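Local coordinates for protein phosphoribosyl-glycinamide (GAR) synthetase (Cryptococcus neoformans var. grubii serotype A, PDB 7LVO) that catalyses the ATP-dependent ligation of phosphoribosylamine and glycine to glycinamide ribonucleotide, the GAR synthetase half of a bifunctional enzyme of de novo purine synthesis, at residues 181-186 / 230-235; 241-246 / 318-323; 249-254 / 364-369; 274-279 / 382-387. One frame throughout, in Å; residues are numbered along the deposited sequence.

Interactions 1 and 2 lie wholly within the ATP-grasp part of the chain. Their centres are about 21 Å apart and they do not touch. Interaction 2 is buried strand pairing, whereas interaction 1 is a partly buried loop held against a strand end by a ring and a carboxylate. Interaction 3 sits at the surface and has no hydrogen bond between its segments. It touches interaction 2, because strands 240-248 and 252-254 are neighbours in one sheet. Interaction 4 is buried again, in a different sheet, and mixes one backbone bond, a water and a methionine. Its centre lies about 32 Å from that of interaction 3, across the middle of the chain.

Interaction 1: 181-186 / 230-235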
# COMPACT_ATOMS: atom_id res chain seq x y z
N LYS A 181 13.42 -7.52 -30.21
CA LYS A 181 12.09 -8.08 -29.99
C LYS A 181 12.18 -9.29 -29.07
O LYS A 181 12.06 -10.43 -29.53
CB LYS A 181 11.45 -8.48 -31.32
CG LYS A 181 11.24 -7.33 -32.30
CD LYS A 181 10.19 -6.35 -31.79
CE LYS A 181 9.79 -5.36 -32.88
NZ LYS A 181 10.94 -4.55 -33.36
N PRO A 182 12.37 -9.09 -27.77
CA PRO A 182 12.59 -10.23 -26.87
C PRO A 182 11.31 -10.82 -26.30
O PRO A 182 11.31 -11.95 -25.82
CB PRO A 182 13.47 -9.64 -25.76
CG PRO A 182 13.48 -8.11 -25.99
CD PRO A 182 12.46 -7.81 -27.05
N PHE A 183 10.22 -10.06 -26.34
CA PHE A 183 8.99 -10.43 -25.66
C PHE A 183 7.98 -11.01 -26.64
O PHE A 183 7.71 -10.43 -27.70
CB PHE A 183 8.39 -9.21 -24.94
CG PHE A 183 9.30 -8.61 -23.91
CD1 PHE A 183 10.12 -9.42 -23.14
CD2 PHE A 183 9.36 -7.24 -23.73
CE1 PHE A 183 10.96 -8.88 -22.19
CE2 PHE A 183 10.21 -6.69 -22.79
CZ PHE A 183 11.01 -7.51 -22.02
N THR A 184 7.42 -12.17 -26.27
CA THR A 184 6.44 -12.82 -27.13
C THR A 184 5.21 -11.95 -27.33
O THR A 184 4.64 -11.91 -28.43
CB THR A 184 6.03 -14.17 -26.53
OG1 THR A 184 7.20 -14.98 -26.34
CG2 THR A 184 5.06 -14.90 -27.45
N SER A 185 4.78 -11.24 -26.28
CA SER A 185 3.59 -10.40 -26.39
C SER A 185 3.78 -9.23 -27.34
O SER A 185 2.79 -8.62 -27.75
CB SER A 185 3.19 -9.89 -25.00
OG SER A 185 2.86 -10.96 -24.14
N GLY A 186 5.02 -8.90 -27.69
CA GLY A 186 5.30 -7.79 -28.58
C GLY A 186 5.29 -6.43 -27.92
O GLY A 186 5.64 -5.44 -28.59
N VAL A 230 17.07 0.86 -14.83
CA VAL A 230 15.79 0.71 -15.50
C VAL A 230 15.52 -0.77 -15.72
O VAL A 230 16.44 -1.54 -16.04
CB VAL A 230 15.77 1.47 -16.85
CG1 VAL A 230 16.82 0.93 -17.79
CG2 VAL A 230 14.38 1.40 -17.48
N VAL A 231 14.26 -1.17 -15.56
CA VAL A 231 13.82 -2.53 -15.80
C VAL A 231 12.95 -2.54 -17.06
O VAL A 231 12.00 -1.76 -17.17
CB VAL A 231 13.03 -3.09 -14.60
CG1 VAL A 231 12.36 -4.40 -14.97
CG2 VAL A 231 13.95 -3.28 -13.40
N VAL A 232 13.29 -3.42 -18.00
CA VAL A 232 12.51 -3.64 -19.21
C VAL A 232 11.96 -5.05 -19.14
O VAL A 232 12.73 -6.02 -19.14
CB VAL A 232 13.35 -3.43 -20.47
CG1 VAL A 232 12.50 -3.62 -21.72
CG2 VAL A 232 14.00 -2.05 -20.46
N GLU A 233 10.64 -5.18 -19.08
CA GLU A 233 10.00 -6.48 -18.90
C GLU A 233 8.79 -6.60 -19.81
O GLU A 233 8.27 -5.62 -20.34
CB GLU A 233 9.58 -6.69 -17.44
CG GLU A 233 8.54 -5.71 -16.95
CD GLU A 233 8.16 -5.95 -15.50
OE1 GLU A 233 9.04 -6.36 -14.72
OE2 GLU A 233 6.98 -5.73 -15.15
N GLU A 234 8.35 -7.84 -19.99
CA GLU A 234 7.25 -8.13 -20.90
C GLU A 234 5.94 -7.56 -20.37
O GLU A 234 5.64 -7.65 -19.17
CB GLU A 234 7.12 -9.64 -21.11
CG GLU A 234 6.06 -10.04 -22.13
CD GLU A 234 6.03 -11.53 -22.38
OE1 GLU A 234 6.81 -12.27 -21.74
OE2 GLU A 234 5.22 -11.98 -23.22
N TYR A 235 5.15 -6.98 -21.27
CA TYR A 235 3.82 -6.50 -20.94
C TYR A 235 2.87 -7.70 -20.87
O TYR A 235 2.70 -8.41 -21.86
CB TYR A 235 3.34 -5.49 -21.97
CG TYR A 235 1.91 -5.03 -21.79
CD1 TYR A 235 1.60 -3.96 -20.97
CD2 TYR A 235 0.87 -5.68 -22.44
CE1 TYR A 235 0.30 -3.54 -20.80
CE2 TYR A 235 -0.44 -5.27 -22.28
CZ TYR A 235 -0.72 -4.20 -21.46
OH TYR A 235 -2.03 -3.78 -21.29
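F183 makes the tight part of this contact. Its ring lies against the backbone of strand 229-234 where E233 passes into E234. The E234 N sits over one ring face, 3.4 Å from F183 CZ. The V232 O is at the ring edge. The CB of E234 makes a CH-pi contact over the face, 3.9 Å from the ring centroid. One methyl of V232, CG1, adds an apolar touch 4.0 Å from F183 CE2. The loop 181-186 leads from helix 171-179 into strand 188-192, a neighbour of strand 229-234 in an antiparallel sheet of the ATP-grasp domain. Both segments fall in the predicted ATP-binding range. A type I turn runs from F183 to G186, closed by a bond from G186 N to F183 O.

The turn forms the looser, solvent side. Here E234 extends past F183, with CG anti to the backbone N (chi1 -176°), and its carboxylate reaches S185. The hydroxyl S185 OG donates to E234 OE2 at 2.7 Å, on the anti side. The amide S185 N gives a longer bond to E234 OE2, 3.2 Å, from above the carboxylate plane. E233 points away from the loop, and its carboxylate pairs with K150 and K191.

Interaction 2: 241-246 / 318-323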
# COMPACT_ATOMS: atom_id res chain seq x y z
N ILE A 241 -4.75 -8.54 -8.91
CA ILE A 241 -5.25 -8.72 -7.55
C ILE A 241 -4.15 -8.31 -6.58
O ILE A 241 -2.96 -8.37 -6.89
CB ILE A 241 -5.71 -10.17 -7.28
CG1 ILE A 241 -4.54 -11.15 -7.42
CG2 ILE A 241 -6.84 -10.56 -8.21
CD1 ILE A 241 -4.87 -12.57 -6.98
N SER A 242 -4.56 -7.88 -5.39
CA SER A 242 -3.65 -7.52 -4.31
C SER A 242 -3.75 -8.57 -3.21
O SER A 242 -4.86 -8.90 -2.76
CB SER A 242 -3.98 -6.13 -3.76
OG SER A 242 -3.83 -5.13 -4.76
N VAL A 243 -2.60 -9.08 -2.78
CA VAL A 243 -2.53 -10.05 -1.69
C VAL A 243 -1.66 -9.45 -0.59
O VAL A 243 -0.44 -9.36 -0.74
CB VAL A 243 -1.96 -11.40 -2.15
CG1 VAL A 243 -1.90 -12.37 -0.99
CG2 VAL A 243 -2.81 -11.97 -3.29
N LEU A 244 -2.29 -9.02 0.49
CA LEU A 244 -1.59 -8.49 1.66
C LEU A 244 -1.43 -9.60 2.70
O LEU A 244 -2.38 -10.34 2.97
CB LEU A 244 -2.36 -7.32 2.27
CG LEU A 244 -2.35 -6.03 1.45
CD1 LEU A 244 -3.23 -6.16 0.22
CD2 LEU A 244 -2.80 -4.86 2.33
N ALA A 245 -0.24 -9.69 3.28
CA ALA A 245 0.08 -10.75 4.23
C ALA A 245 0.99 -10.22 5.32
O ALA A 245 1.98 -9.54 5.03
CB ALA A 245 0.75 -11.93 3.51
N PHE A 246 0.66 -10.54 6.57
CA PHE A 246 1.53 -10.23 7.70
C PHE A 246 2.68 -11.22 7.75
O PHE A 246 2.50 -12.41 7.48
CB PHE A 246 0.75 -10.28 9.01
CG PHE A 246 -0.37 -9.28 9.09
CD1 PHE A 246 -0.15 -8.00 9.55
CD2 PHE A 246 -1.66 -9.65 8.72
CE1 PHE A 246 -1.19 -7.08 9.62
CE2 PHE A 246 -2.69 -8.74 8.78
CZ PHE A 246 -2.46 -7.45 9.25
N THR A 318 1.87 -7.94 -2.19
CA THR A 318 2.27 -8.50 -3.47
C THR A 318 1.19 -8.21 -4.49
O THR A 318 0.03 -8.62 -4.31
CB THR A 318 2.53 -10.00 -3.36
OG1 THR A 318 3.43 -10.25 -2.28
CG2 THR A 318 3.11 -10.54 -4.65
N GLY A 319 1.55 -7.49 -5.55
CA GLY A 319 0.62 -7.22 -6.63
C GLY A 319 0.74 -8.26 -7.73
O GLY A 319 1.79 -8.36 -8.37
N PHE A 320 -0.32 -9.02 -7.94
CA PHE A 320 -0.34 -10.08 -8.93
C PHE A 320 -1.09 -9.65 -10.19
O PHE A 320 -1.95 -8.77 -10.17
CB PHE A 320 -1.01 -11.35 -8.37
CG PHE A 320 -0.26 -12.01 -7.28
CD1 PHE A 320 -0.43 -11.62 -5.96
CD2 PHE A 320 0.62 -13.04 -7.55
CE1 PHE A 320 0.26 -12.23 -4.95
CE2 PHE A 320 1.32 -13.66 -6.53
CZ PHE A 320 1.14 -13.25 -5.23
N MET A 321 -0.75 -10.30 -11.30
CA MET A 321 -1.59 -10.32 -12.49
C MET A 321 -1.93 -11.78 -12.76
O MET A 321 -1.02 -12.62 -12.90
CB MET A 321 -0.89 -9.70 -13.70
CG MET A 321 -1.73 -9.78 -14.97
SD MET A 321 -1.08 -8.83 -16.35
CE MET A 321 -1.34 -7.15 -15.76
N ILE A 322 -3.22 -12.10 -12.81
CA ILE A 322 -3.68 -13.45 -13.11
C ILE A 322 -3.70 -13.57 -14.63
O ILE A 322 -4.65 -13.13 -15.28
CB ILE A 322 -5.05 -13.74 -12.49
CG1 ILE A 322 -5.03 -13.45 -10.99
CG2 ILE A 322 -5.45 -15.18 -12.77
CD1 ILE A 322 -3.96 -14.20 -10.22
N THR A 323 -2.66 -14.14 -15.20
CA THR A 323 -2.58 -14.34 -16.64
C THR A 323 -3.21 -15.68 -17.00
O THR A 323 -3.60 -16.48 -16.14
CB THR A 323 -1.13 -14.29 -17.12
OG1 THR A 323 -0.46 -15.50 -16.75
CG2 THR A 323 -0.41 -13.09 -16.51
O HOH W 1 1.99 -10.70 -0.01
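I241, F320 and V243 carry most of this contact. Their side chains lie on the same face of the sheet. I241 and F320 form an antiparallel hydrogen-bonded pair. The bond from F320 N to I241 O is 2.9 Å. The return bond, I241 N to F320 O, is 3.1 Å.

The first torsion of I241 puts CG1 between the backbone N and the carbonyl carbon (chi1 62°). This branch meets F320 CB, with I241 CG1 3.7 Å from it. Its tip, I241 CD1, goes on to I322 CD1, also at 3.7 Å. V243 uses its CG2 methyl. It approaches the CD1-CE1 side of the F320 ring obliquely, with V243 CG2 3.5 Å from F320 CE1. Residues C293, V297 and L298 of helix 287-307 also pack on F320.

V243 and T318 form the next hydrogen-bonded pair, with two backbone bonds of 3.1 Å, V243 N to T318 O and T318 N to V243 O. A water donates to V243 O and also bonds to T318 OG1, so that carbonyl has two donors. S242 and G319 form the non-hydrogen-bonded pair between them; the S242 hydroxyl is hydrogen-bonded to E340. G319 lies close to E331 and N333, the predicted magnesium ligands. This is a central strand pair of the antiparallel ATP-grasp sheet beside the predicted metal site.

Interaction 3: 249-254 / 364-369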
# COMPACT_ATOMS: atom_id res chain seq x y z
N GLY A 249 9.02 -12.85 9.47
CA GLY A 249 10.26 -13.41 9.00
C GLY A 249 10.21 -14.91 8.77
O GLY A 249 10.97 -15.43 7.95
N TYR A 250 9.35 -15.60 9.51
CA TYR A 250 9.11 -17.03 9.33
C TYR A 250 7.65 -17.29 8.97
O TYR A 250 7.37 -17.87 7.92
CB TYR A 250 9.49 -17.81 10.60
CG TYR A 250 10.93 -18.27 10.66
CD1 TYR A 250 11.34 -19.40 9.97
CD2 TYR A 250 11.87 -17.60 11.44
CE1 TYR A 250 12.66 -19.84 10.03
CE2 TYR A 250 13.18 -18.02 11.51
CZ TYR A 250 13.57 -19.14 10.81
OH TYR A 250 14.87 -19.57 10.87
N THR A 251 6.73 -16.88 9.83
CA THR A 251 5.31 -17.06 9.59
C THR A 251 4.78 -15.93 8.71
O THR A 251 5.17 -14.77 8.86
CB THR A 251 4.55 -17.09 10.91
OG1 THR A 251 5.06 -18.16 11.72
CG2 THR A 251 3.05 -17.27 10.68
N ILE A 252 3.90 -16.28 7.78
CA ILE A 252 3.23 -15.30 6.92
C ILE A 252 1.75 -15.64 6.88
O ILE A 252 1.38 -16.77 6.55
CB ILE A 252 3.83 -15.27 5.51
CG1 ILE A 252 3.09 -14.24 4.65
CG2 ILE A 252 3.80 -16.64 4.87
CD1 ILE A 252 3.82 -13.85 3.38
N VAL A 253 0.91 -14.66 7.22
CA VAL A 253 -0.54 -14.85 7.29
C VAL A 253 -1.21 -13.93 6.28
O VAL A 253 -1.25 -12.71 6.48
CB VAL A 253 -1.07 -14.59 8.71
CG1 VAL A 253 -2.58 -14.75 8.76
CG2 VAL A 253 -0.40 -15.52 9.72
N PRO A 254 -1.76 -14.46 5.19
CA PRO A 254 -2.39 -13.58 4.20
C PRO A 254 -3.74 -13.06 4.67
O PRO A 254 -4.45 -13.70 5.45
CB PRO A 254 -2.56 -14.48 2.96
CG PRO A 254 -1.72 -15.70 3.22
CD PRO A 254 -1.68 -15.86 4.72
N ARG A 364 8.21 -11.70 16.55
CA ARG A 364 8.51 -13.00 15.96
C ARG A 364 7.69 -14.11 16.62
O ARG A 364 8.22 -15.15 17.01
CB ARG A 364 10.01 -13.30 16.05
CG ARG A 364 10.92 -12.09 15.77
CD ARG A 364 10.49 -11.29 14.53
NE ARG A 364 11.23 -10.03 14.43
CZ ARG A 364 12.35 -9.86 13.76
NH1 ARG A 364 12.89 -10.84 13.05
NH2 ARG A 364 12.94 -8.67 13.77
N ARG A 365 6.38 -13.88 16.72
CA ARG A 365 5.46 -14.87 17.26
C ARG A 365 4.11 -14.82 16.54
O ARG A 365 3.06 -15.09 17.14
CB ARG A 365 5.27 -14.66 18.76
CG ARG A 365 5.27 -13.20 19.18
CD ARG A 365 5.09 -13.04 20.69
NE ARG A 365 3.69 -13.02 21.08
CZ ARG A 365 2.93 -11.93 21.11
NH1 ARG A 365 3.42 -10.74 20.79
NH2 ARG A 365 1.66 -12.03 21.48
N LEU A 366 4.12 -14.51 15.24
CA LEU A 366 2.87 -14.37 14.50
C LEU A 366 2.06 -15.66 14.48
O LEU A 366 0.84 -15.62 14.39
CB LEU A 366 3.17 -13.93 13.07
CG LEU A 366 1.97 -13.84 12.12
CD1 LEU A 366 0.93 -12.88 12.63
CD2 LEU A 366 2.46 -13.42 10.73
N ASP A 367 2.72 -16.82 14.59
CA ASP A 367 2.01 -18.08 14.57
C ASP A 367 1.33 -18.42 15.89
O ASP A 367 0.70 -19.47 15.99
CB ASP A 367 2.96 -19.22 14.19
CG ASP A 367 3.95 -19.57 15.30
OD1 ASP A 367 4.37 -18.65 16.04
OD2 ASP A 367 4.30 -20.75 15.43
N SER A 368 1.43 -17.55 16.90
CA SER A 368 0.91 -17.83 18.23
C SER A 368 -0.08 -16.78 18.69
O SER A 368 -0.17 -16.48 19.88
CB SER A 368 2.05 -17.96 19.24
OG SER A 368 2.91 -19.03 18.90
N ILE A 369 -0.85 -16.21 17.76
CA ILE A 369 -1.83 -15.18 18.08
C ILE A 369 -3.10 -15.42 17.27
O ILE A 369 -3.09 -16.09 16.24
CB ILE A 369 -1.30 -13.75 17.81
CG1 ILE A 369 -0.93 -13.62 16.33
CG2 ILE A 369 -0.11 -13.45 18.71
CD1 ILE A 369 -0.58 -12.21 15.92
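T251 meets both L366 and D367, just after the chain turns at G249 with positive phi. The carboxylate of D248 serves both sides here: its OD1 accepts from the N of Y250 and of T251, and its OD2 accepts from L366 N.

T251 faces the loop 364-369. Its two branches divide the work. The methyl T251 CG2 packs on the leucine, 3.9 Å from L366 CG. The hydroxyl T251 OG1 lies beside the aspartate methylene, 3.4 Å from D367 CB. The backbone carbonyl of T251 also takes part, with T251 O 3.6 Å from L366 CD2.

I252 turns the other way, to helix 287-307. V253 comes back to the leucine. Its CG2 is 3.7 Å from L366 CD2. L366 holds CG anti to its backbone N (chi1 176°), which carries CG toward the strand, and CD2 makes the closest approach of this side chain.

The contact joins the edge strand 252-254 to the loop after helix 354-362, at the surface and away from the annotated sites. No hydrogen bond runs directly between the segments. The packing round L366 is van der Waals in kind and has little direction of its own. The bonds from D248 to the amides of Y250, T251 and L366 therefore add a directional hold that spans the two segments.

Interaction 4: 274-279 / 382-387; sequences GGMGAY and VLASEG
The short strand 277-280 and strand 377-384 are neighbours in a five-stranded antiparallel sheet. This contact lies where the glycine-rich residues 274-277 enter that sheet. It pairs a segment of the ATP-grasp sequence range with one of the C-domain range. M276 and V382 meet across it. The V382 N donates to M276 O at 3.1 Å. A water donates to M276 O and to V382 O, at 2.8 Å each, and so bridges the two carbonyls. G275 and G277, on either side of M276 in sequence, both have positive phi.

V382 faces the other segment. Its CG2 methyl rests on the backbone, 3.5 Å from G275 O. The G275 carbonyl is also bonded to R427 of strand 427-435. The other methyl, V382 CG1, is 4.1 Å from M276 CE.

The methionine chain folds about CB-CG and again about CG-SD (chi2 and chi3 both -60°). The folding brings its end back over the strand, where it runs across the valine side chain, roughly at right angles. There M276 CE lies 3.6 Å from V382 O and 4.1 Å from A384 CB.

All five touching residues are buried. M276 O is gripped by two donors, V382 N and the water. This polar grip is thus set within an otherwise apolar contact, formed by M276 CE, V382 CG1 and A384 CB.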
# COMPACT_ATOMS: atom_id res chain seq x y z
N GLY A 274 -3.25 6.38 -7.79
CA GLY A 274 -2.83 5.56 -6.68
C GLY A 274 -3.87 4.57 -6.20
O GLY A 274 -3.58 3.76 -5.31
N GLY A 275 -5.07 4.62 -6.76
CA GLY A 275 -6.15 3.74 -6.36
C GLY A 275 -7.43 4.48 -6.07
O GLY A 275 -7.50 5.26 -5.12
N MET A 276 -8.46 4.26 -6.90
CA MET A 276 -9.75 4.91 -6.73
C MET A 276 -10.77 4.06 -5.99
O MET A 276 -11.89 4.50 -5.78
CB MET A 276 -10.32 5.31 -8.10
CG MET A 276 -9.55 6.43 -8.80
SD MET A 276 -9.53 7.96 -7.85
CE MET A 276 -11.28 8.32 -7.70
N GLY A 277 -10.40 2.84 -5.60
CA GLY A 277 -11.32 1.99 -4.87
C GLY A 277 -10.90 0.54 -4.88
O GLY A 277 -10.22 0.09 -5.81
N ALA A 278 -11.29 -0.22 -3.86
CA ALA A 278 -10.91 -1.62 -3.75
C ALA A 278 -12.02 -2.40 -3.07
O ALA A 278 -12.93 -1.84 -2.45
CB ALA A 278 -9.59 -1.77 -2.97
N TYR A 279 -11.94 -3.72 -3.20
CA TYR A 279 -12.91 -4.62 -2.61
C TYR A 279 -12.22 -5.94 -2.29
O TYR A 279 -11.21 -6.29 -2.89
CB TYR A 279 -14.12 -4.84 -3.53
CG TYR A 279 -13.76 -5.30 -4.92
CD1 TYR A 279 -13.41 -4.39 -5.90
CD2 TYR A 279 -13.76 -6.65 -5.25
CE1 TYR A 279 -13.08 -4.80 -7.18
CE2 TYR A 279 -13.42 -7.07 -6.53
CZ TYR A 279 -13.09 -6.14 -7.49
OH TYR A 279 -12.75 -6.54 -8.76
N VAL A 382 -13.16 5.91 -3.39
CA VAL A 382 -12.37 7.11 -3.17
C VAL A 382 -13.08 8.31 -3.77
O VAL A 382 -13.60 8.26 -4.89
CB VAL A 382 -10.95 6.95 -3.76
CG1 VAL A 382 -10.20 8.27 -3.72
CG2 VAL A 382 -10.17 5.87 -3.02
N LEU A 383 -13.10 9.41 -3.02
CA LEU A 383 -13.50 10.71 -3.52
C LEU A 383 -12.24 11.56 -3.71
O LEU A 383 -11.47 11.74 -2.77
CB LEU A 383 -14.46 11.39 -2.55
CG LEU A 383 -15.95 11.30 -2.90
CD1 LEU A 383 -16.41 9.86 -3.01
CD2 LEU A 383 -16.78 12.05 -1.86
N ALA A 384 -12.04 12.05 -4.93
CA ALA A 384 -10.84 12.78 -5.29
C ALA A 384 -11.17 14.23 -5.64
O ALA A 384 -12.33 14.60 -5.79
CB ALA A 384 -10.12 12.10 -6.47
N SER A 385 -10.12 15.03 -5.78
CA SER A 385 -10.25 16.44 -6.10
C SER A 385 -10.33 16.65 -7.61
O SER A 385 -9.79 15.87 -8.40
CB SER A 385 -9.07 17.23 -5.54
OG SER A 385 -9.01 17.14 -4.12
N GLU A 386 -11.01 17.73 -8.00
CA GLU A 386 -11.15 18.07 -9.41
C GLU A 386 -9.79 18.17 -10.08
O GLU A 386 -8.94 18.96 -9.67
CB GLU A 386 -11.91 19.39 -9.55
CG GLU A 386 -12.15 19.84 -10.97
CD GLU A 386 -12.91 21.15 -11.05
OE1 GLU A 386 -13.38 21.64 -10.00
OE2 GLU A 386 -13.05 21.69 -12.17
N GLY A 387 -9.59 17.36 -11.13
CA GLY A 387 -8.37 17.36 -11.92
C GLY A 387 -7.49 16.16 -11.68
O GLY A 387 -6.76 15.74 -12.60
O HOH W 2 -13.82 6.29 -6.87